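PDB 4U46: avidin from Gallus gallus, which binds biotin in its natural form and, as this engineered variant, probably binds other small molecules such as sterols. Local coordinates for residues K49-H54 with N73-E78; E95-M100 with N122-L127. All coordinates share one frame; numbering follows the deposited sequence.

Contact 1: K49-H54 with N73-E78; sequences KESPLH and NWKFSE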
loop_
_atom_site.group_PDB
_atom_site.type_symbol
_atom_site.label_atom_id
_atom_site.label_comp_id
_atom_site.label_asym_id
_atom_site.label_seq_id
_atom_site.Cartn_x
_atom_site.Cartn_y
_atom_site.Cartn_z
ATOM N N LYS A 49 -6.968 2.919 24.981
ATOM C CA LYS A 49 -7.879 1.808 24.664
ATOM C C LYS A 49 -7.118 0.506 24.303
ATOM O O LYS A 49 -6.079 0.558 23.666
ATOM C CB LYS A 49 -8.807 2.169 23.495
ATOM C CG LYS A 49 -9.924 3.144 23.831
ATOM C CD LYS A 49 -10.781 2.651 24.999
ATOM C CE LYS A 49 -11.988 3.535 25.239
ATOM N NZ LYS A 49 -11.599 4.955 25.473
ATOM N N GLU A 50 -7.715 -0.619 24.687
ATOM C CA GLU A 50 -7.179 -1.971 24.569
ATOM C C GLU A 50 -8.042 -2.722 23.531
ATOM O O GLU A 50 -9.257 -2.539 23.507
ATOM C CB GLU A 50 -7.285 -2.670 25.927
ATOM C CG GLU A 50 -8.715 -2.723 26.557
ATOM C CD GLU A 50 -9.369 -1.348 26.873
ATOM O OE1 GLU A 50 -8.660 -0.399 27.258
ATOM O OE2 GLU A 50 -10.605 -1.196 26.739
ATOM N N SER A 51 -7.432 -3.512 22.648
ATOM C CA SER A 51 -8.182 -4.259 21.678
ATOM C C SER A 51 -7.504 -5.619 21.407
ATOM O O SER A 51 -6.270 -5.737 21.438
ATOM C CB SER A 51 -8.321 -3.502 20.370
ATOM O OG SER A 51 -9.256 -2.425 20.402
ATOM N N PRO A 52 -8.295 -6.638 21.137
ATOM C CA PRO A 52 -7.650 -7.913 20.871
ATOM C C PRO A 52 -6.982 -7.973 19.488
ATOM O O PRO A 52 -7.473 -7.369 18.504
ATOM C CB PRO A 52 -8.807 -8.938 21.014
ATOM C CG PRO A 52 -10.020 -8.156 20.604
ATOM C CD PRO A 52 -9.766 -6.720 21.031
ATOM N N LEU A 53 -5.890 -8.734 19.421
ATOM C CA LEU A 53 -5.287 -9.138 18.134
ATOM C C LEU A 53 -5.143 -10.677 18.040
ATOM O O LEU A 53 -4.961 -11.381 19.063
ATOM C CB LEU A 53 -3.924 -8.394 17.853
ATOM C CG LEU A 53 -2.765 -8.772 18.768
ATOM C CD1 LEU A 53 -2.017 -9.937 18.135
ATOM C CD2 LEU A 53 -1.774 -7.639 19.081
ATOM N N HIS A 54 -5.213 -11.165 16.814
ATOM C CA HIS A 54 -4.962 -12.576 16.466
ATOM C C HIS A 54 -4.131 -12.705 15.201
ATOM O O HIS A 54 -4.444 -12.071 14.189
ATOM C CB HIS A 54 -6.290 -13.296 16.172
ATOM C CG HIS A 54 -7.295 -13.065 17.240
ATOM N ND1 HIS A 54 -7.353 -13.853 18.372
ATOM C CD2 HIS A 54 -8.165 -12.045 17.438
ATOM C CE1 HIS A 54 -8.303 -13.390 19.173
ATOM N NE2 HIS A 54 -8.811 -12.295 18.632
ATOM N N ASN A 73 -8.787 -6.300 15.958
ATOM C CA ASN A 73 -10.236 -6.149 15.835
ATOM C C ASN A 73 -10.657 -5.045 16.837
ATOM O O ASN A 73 -10.876 -5.304 18.023
ATOM C CB ASN A 73 -10.925 -7.481 16.081
ATOM C CG ASN A 73 -12.419 -7.435 15.787
ATOM O OD1 ASN A 73 -12.956 -6.458 15.255
ATOM N ND2 ASN A 73 -13.096 -8.488 16.166
ATOM N N TRP A 74 -10.619 -3.805 16.359
ATOM C CA TRP A 74 -10.701 -2.592 17.210
ATOM C C TRP A 74 -12.040 -2.606 17.977
ATOM O O TRP A 74 -13.043 -2.953 17.411
ATOM C CB TRP A 74 -10.613 -1.322 16.386
ATOM C CG TRP A 74 -9.294 -1.152 15.680
ATOM C CD1 TRP A 74 -9.086 -1.189 14.355
ATOM C CD2 TRP A 74 -8.043 -0.911 16.280
ATOM N NE1 TRP A 74 -7.781 -1.011 14.069
ATOM C CE2 TRP A 74 -7.098 -0.834 15.237
ATOM C CE3 TRP A 74 -7.612 -0.761 17.600
ATOM C CZ2 TRP A 74 -5.756 -0.620 15.470
ATOM C CZ3 TRP A 74 -6.307 -0.543 17.831
ATOM C CH2 TRP A 74 -5.367 -0.469 16.772
ATOM N N LYS A 75 -11.988 -2.363 19.278
ATOM C CA LYS A 75 -13.168 -2.522 20.147
ATOM C C LYS A 75 -13.967 -1.220 20.270
ATOM O O LYS A 75 -15.107 -1.247 20.715
ATOM C CB LYS A 75 -12.752 -2.964 21.545
ATOM C CG LYS A 75 -12.720 -4.459 21.748
ATOM C CD LYS A 75 -12.176 -4.797 23.142
ATOM C CE LYS A 75 -13.182 -4.512 24.245
ATOM N NZ LYS A 75 -12.495 -4.279 25.546
ATOM N N PHE A 76 -13.364 -0.121 19.828
ATOM C CA PHE A 76 -13.962 1.204 19.887
ATOM C C PHE A 76 -14.265 1.806 18.510
ATOM O O PHE A 76 -14.630 2.962 18.394
ATOM C CB PHE A 76 -13.019 2.105 20.688
ATOM C CG PHE A 76 -11.621 2.200 20.099
ATOM C CD1 PHE A 76 -11.361 3.009 19.009
ATOM C CD2 PHE A 76 -10.581 1.447 20.621
ATOM C CE1 PHE A 76 -10.082 3.068 18.443
ATOM C CE2 PHE A 76 -9.309 1.497 20.065
ATOM C CZ PHE A 76 -9.059 2.320 18.977
ATOM N N SER A 77 -14.180 1.002 17.457
ATOM C CA SER A 77 -14.324 1.474 16.115
ATOM C C SER A 77 -14.965 0.365 15.260
ATOM O O SER A 77 -14.850 -0.804 15.619
ATOM C CB SER A 77 -12.905 1.842 15.596
ATOM O OG SER A 77 -12.953 2.093 14.207
ATOM N N GLU A 78 -15.598 0.725 14.146
ATOM C CA GLU A 78 -16.070 -0.218 13.119
ATOM C C GLU A 78 -14.974 -0.761 12.135
ATOM O O GLU A 78 -15.250 -1.615 11.255
ATOM C CB GLU A 78 -17.202 0.387 12.288
ATOM C CG GLU A 78 -18.480 0.666 13.081
ATOM C CD GLU A 78 -19.585 1.333 12.257
ATOM O OE1 GLU A 78 -19.494 1.472 11.017
ATOM O OE2 GLU A 78 -20.593 1.726 12.854
#
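Ser51 on strand 48-57 reaches into the bend of the loop 73-78 and takes the backbone N-H of Lys75 on its hydroxyl, Lys75 N to Ser51 OG being 3.0 Å. The hydroxyl lies anti to its own carbonyl carbon (chi1 -75°), which sends OG across to the loop and within 3.7 Å of Trp74 CE3 at the benzo side of the indole. The indole N-H of Trp74, NE1, is hydrogen-bonded to Thr81 OG1 on strand 80-89. Pro52, the next residue on the strand, accepts at its O from Asn73 N at 3.1 Å. Towards the other end the contact is made by side chains. Lys49 lays its CB against the ring of Phe76, 3.5 Å from CD2, the two crossing obliquely, while the amine leads away from the loop. Lys75 runs its aliphatic part past the Pro52 ring at about a right angle, CD to Pro52 CD 3.7 Å, then bends at chi3 (74°) to bring NZ towards Glu50 OE2 in a long salt bridge of 3.8 Å. An alanine in place of Ser51 would probably leave the Lys75 N-H without its acceptor, so that the turn at Trp74-Lys75 could move more freely. The loop thus folds back on the barrel wall, and Trp74 and Phe76 probably lie at the mouth of the ligand pocket, as in biotin-bound avidin. Two hydrogen bonds fix its start, whereas the solvent-facing end relies on hydrophobic contact and a long ion pair, likely to be weaker.

Contact 2: E95-M100 with N122-L127; sequences EVLKTM and NIFTRL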
loop_
_atom_site.group_PDB
_atom_site.type_symbol
_atom_site.label_atom_id
_atom_site.label_comp_id
_atom_site.label_asym_id
_atom_site.label_seq_id
_atom_site.Cartn_x
_atom_site.Cartn_y
_atom_site.Cartn_z
ATOM N N GLU A 95 16.108 -7.489 19.022
ATOM C CA GLU A 95 14.965 -7.890 18.183
ATOM C C GLU A 95 14.183 -6.662 17.759
ATOM O O GLU A 95 13.896 -5.810 18.569
ATOM C CB GLU A 95 14.023 -8.821 18.955
ATOM C CG GLU A 95 14.598 -10.188 19.264
ATOM C CD GLU A 95 13.827 -10.863 20.376
ATOM O OE1 GLU A 95 13.913 -10.347 21.517
ATOM O OE2 GLU A 95 13.121 -11.865 20.118
ATOM N N VAL A 96 13.808 -6.589 16.490
ATOM C CA VAL A 96 12.971 -5.537 15.997
ATOM C C VAL A 96 11.892 -6.082 15.023
ATOM O O VAL A 96 12.176 -6.931 14.171
ATOM C CB VAL A 96 13.814 -4.448 15.314
ATOM C CG1 VAL A 96 14.626 -4.998 14.208
ATOM C CG2 VAL A 96 12.946 -3.358 14.769
ATOM N N LEU A 97 10.655 -5.658 15.229
ATOM C CA LEU A 97 9.576 -5.960 14.285
ATOM C C LEU A 97 9.424 -4.830 13.293
ATOM O O LEU A 97 9.094 -3.702 13.659
ATOM C CB LEU A 97 8.277 -6.207 15.026
ATOM C CG LEU A 97 8.272 -7.116 16.252
ATOM C CD1 LEU A 97 6.814 -7.285 16.688
ATOM C CD2 LEU A 97 8.867 -8.439 15.866
ATOM N N LYS A 98 9.714 -5.113 12.024
ATOM C CA LYS A 98 9.473 -4.180 10.959
ATOM C C LYS A 98 8.146 -4.590 10.333
ATOM O O LYS A 98 8.052 -5.738 9.878
ATOM C CB LYS A 98 10.561 -4.276 9.888
ATOM C CG LYS A 98 11.974 -4.075 10.423
ATOM C CD LYS A 98 12.295 -2.640 10.714
ATOM C CE LYS A 98 13.213 -2.015 9.674
ATOM N NZ LYS A 98 12.437 -1.426 8.545
ATOM N N THR A 99 7.150 -3.699 10.405
ATOM C CA THR A 99 5.774 -3.963 9.911
ATOM C C THR A 99 5.245 -2.914 8.966
ATOM O O THR A 99 5.674 -1.741 8.948
ATOM C CB THR A 99 4.714 -4.115 11.064
ATOM O OG1 THR A 99 4.423 -2.836 11.656
ATOM C CG2 THR A 99 5.235 -5.031 12.136
ATOM N N MET A 100 4.319 -3.355 8.128
ATOM C CA MET A 100 3.460 -2.477 7.406
ATOM C C MET A 100 1.997 -2.908 7.636
ATOM O O MET A 100 1.755 -4.036 8.022
ATOM C CB MET A 100 3.826 -2.470 5.942
ATOM C CG MET A 100 5.244 -1.895 5.776
ATOM S SD MET A 100 5.486 -1.392 4.116
ATOM C CE MET A 100 4.409 -0.004 3.982
ATOM N N ASN A 122 4.995 0.535 11.006
ATOM C CA ASN A 122 5.399 0.669 12.416
ATOM C C ASN A 122 6.655 -0.167 12.658
ATOM O O ASN A 122 6.855 -1.213 12.011
ATOM C CB ASN A 122 4.294 0.223 13.372
ATOM C CG ASN A 122 3.345 1.327 13.723
ATOM O OD1 ASN A 122 2.177 1.244 13.392
ATOM N ND2 ASN A 122 3.850 2.399 14.356
ATOM N N ILE A 123 7.510 0.333 13.551
ATOM C CA ILE A 123 8.675 -0.371 13.986
ATOM C C ILE A 123 8.528 -0.600 15.509
ATOM O O ILE A 123 8.291 0.319 16.249
ATOM C CB ILE A 123 9.949 0.405 13.608
ATOM C CG1 ILE A 123 10.013 0.640 12.097
ATOM C CG2 ILE A 123 11.173 -0.318 14.159
ATOM C CD1 ILE A 123 11.198 1.481 11.672
ATOM N N PHE A 124 8.651 -1.830 15.968
ATOM C CA PHE A 124 8.409 -2.189 17.346
ATOM C C PHE A 124 9.705 -2.756 17.917
ATOM O O PHE A 124 10.419 -3.510 17.231
ATOM C CB PHE A 124 7.338 -3.308 17.486
ATOM C CG PHE A 124 5.963 -2.917 17.082
ATOM C CD1 PHE A 124 5.111 -2.309 17.988
ATOM C CD2 PHE A 124 5.492 -3.187 15.777
ATOM C CE1 PHE A 124 3.828 -1.935 17.605
ATOM C CE2 PHE A 124 4.187 -2.865 15.401
ATOM C CZ PHE A 124 3.357 -2.223 16.304
ATOM N N THR A 125 9.996 -2.422 19.171
ATOM C CA THR A 125 11.129 -3.003 19.900
ATOM C C THR A 125 10.590 -3.417 21.241
ATOM O O THR A 125 9.533 -2.945 21.651
ATOM C CB THR A 125 12.297 -1.987 20.129
ATOM O OG1 THR A 125 11.779 -0.764 20.675
ATOM C CG2 THR A 125 12.979 -1.697 18.863
ATOM N N ARG A 126 11.300 -4.325 21.898
ATOM C CA ARG A 126 10.808 -4.934 23.108
ATOM C C ARG A 126 10.626 -3.944 24.224
ATOM O O ARG A 126 11.391 -2.975 24.347
ATOM C CB ARG A 126 11.709 -6.057 23.571
ATOM C CG ARG A 126 11.453 -7.348 22.866
ATOM C CD ARG A 126 11.942 -8.510 23.683
ATOM N NE ARG A 126 11.773 -9.751 22.953
ATOM C CZ ARG A 126 10.618 -10.382 22.827
ATOM N NH1 ARG A 126 9.516 -9.894 23.395
ATOM N NH2 ARG A 126 10.573 -11.503 22.138
ATOM N N LEU A 127 9.573 -4.176 25.011
ATOM C CA LEU A 127 9.257 -3.349 26.162
ATOM C C LEU A 127 9.311 -4.221 27.402
ATOM O O LEU A 127 10.355 -4.784 27.709
ATOM C CB LEU A 127 7.856 -2.758 25.994
ATOM C CG LEU A 127 7.388 -1.706 26.996
ATOM C CD1 LEU A 127 7.992 -0.359 26.659
ATOM C CD2 LEU A 127 5.867 -1.634 27.001
HETATM O O HOH W 1 13.960 -5.180 21.159
#
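Leu97 and Phe124 form a hydrogen-bonded antiparallel pair between strands 95-104 and 117-126, neighbours in the avidin beta barrel, and their CB atoms pack 3.9 Å from each other on the face that also carries Thr99 and Asn122. This is the tight part. The Phe124 ring lies across Thr99 at about a right angle, with Thr99 OG1 near its plane at the CE2 edge, 3.8 Å away. Thr99 OG1 sits between its backbone N and carbonyl carbon (chi1 73°), a rotation that brings the hydroxyl to Asn122 O at 2.9 Å. That carbonyl therefore takes two donors: Thr99 N comes nearly head-on, and the hydroxyl from above the carbonyl plane. Around this face Leu97 also packs on Leu10, Trp14 and Met22 of the same chain. On the other face, with Val96, Lys98 and Ile123, Val96 CG2 meets Ile123 CG2 at 3.6 Å, and neighbouring subunits take over: Ile110 of the second subunit packs on Val96, Tyr121 of the third on Ile123, and Lys98 NZ forms a salt bridge with Asp113 of the second.

The Glu95 end is looser and hydrated. A water bridges the backbones there, giving to Glu95 O at 2.7 Å and accepting from Arg126 N at 2.9 Å in place of a direct backbone bond. Outside it Arg126 grips Glu95 side-on, NE to OE1 at 2.6 Å and NH2 to OE2 at 3.3 Å, although the carboxylate and guanidinium planes stand 51° apart. The chemistry implies a seam held by backbone bonds and apolar packing, ending in a two-bond salt bridge whose carboxylate and guanidinium also hold Ser9 N and Thr11 O, joining the N-terminal segment to the strand ends.

Overall arrangement
From the N terminus the chain winds through an up-and-down antiparallel barrel, each strand pairing with the next. Contact 1 closes first: it spans the connection from strand 48-57 through its neighbour 67-73, whose following loop, leading to 80-89, is bound to the barrel wall. Contact 2 opens only after that, joining the last two strands, 95-104 and 117-126, and spanning the long connection between them. The two lie in series, neither nesting nor crossing. The centres of contact 1 and contact 2 are about 19 Å apart, on opposite sides of the chain's centre; their nearest atoms are about 8 Å apart. Both reach the same sheet, and both touch the second subunit of the tetramer.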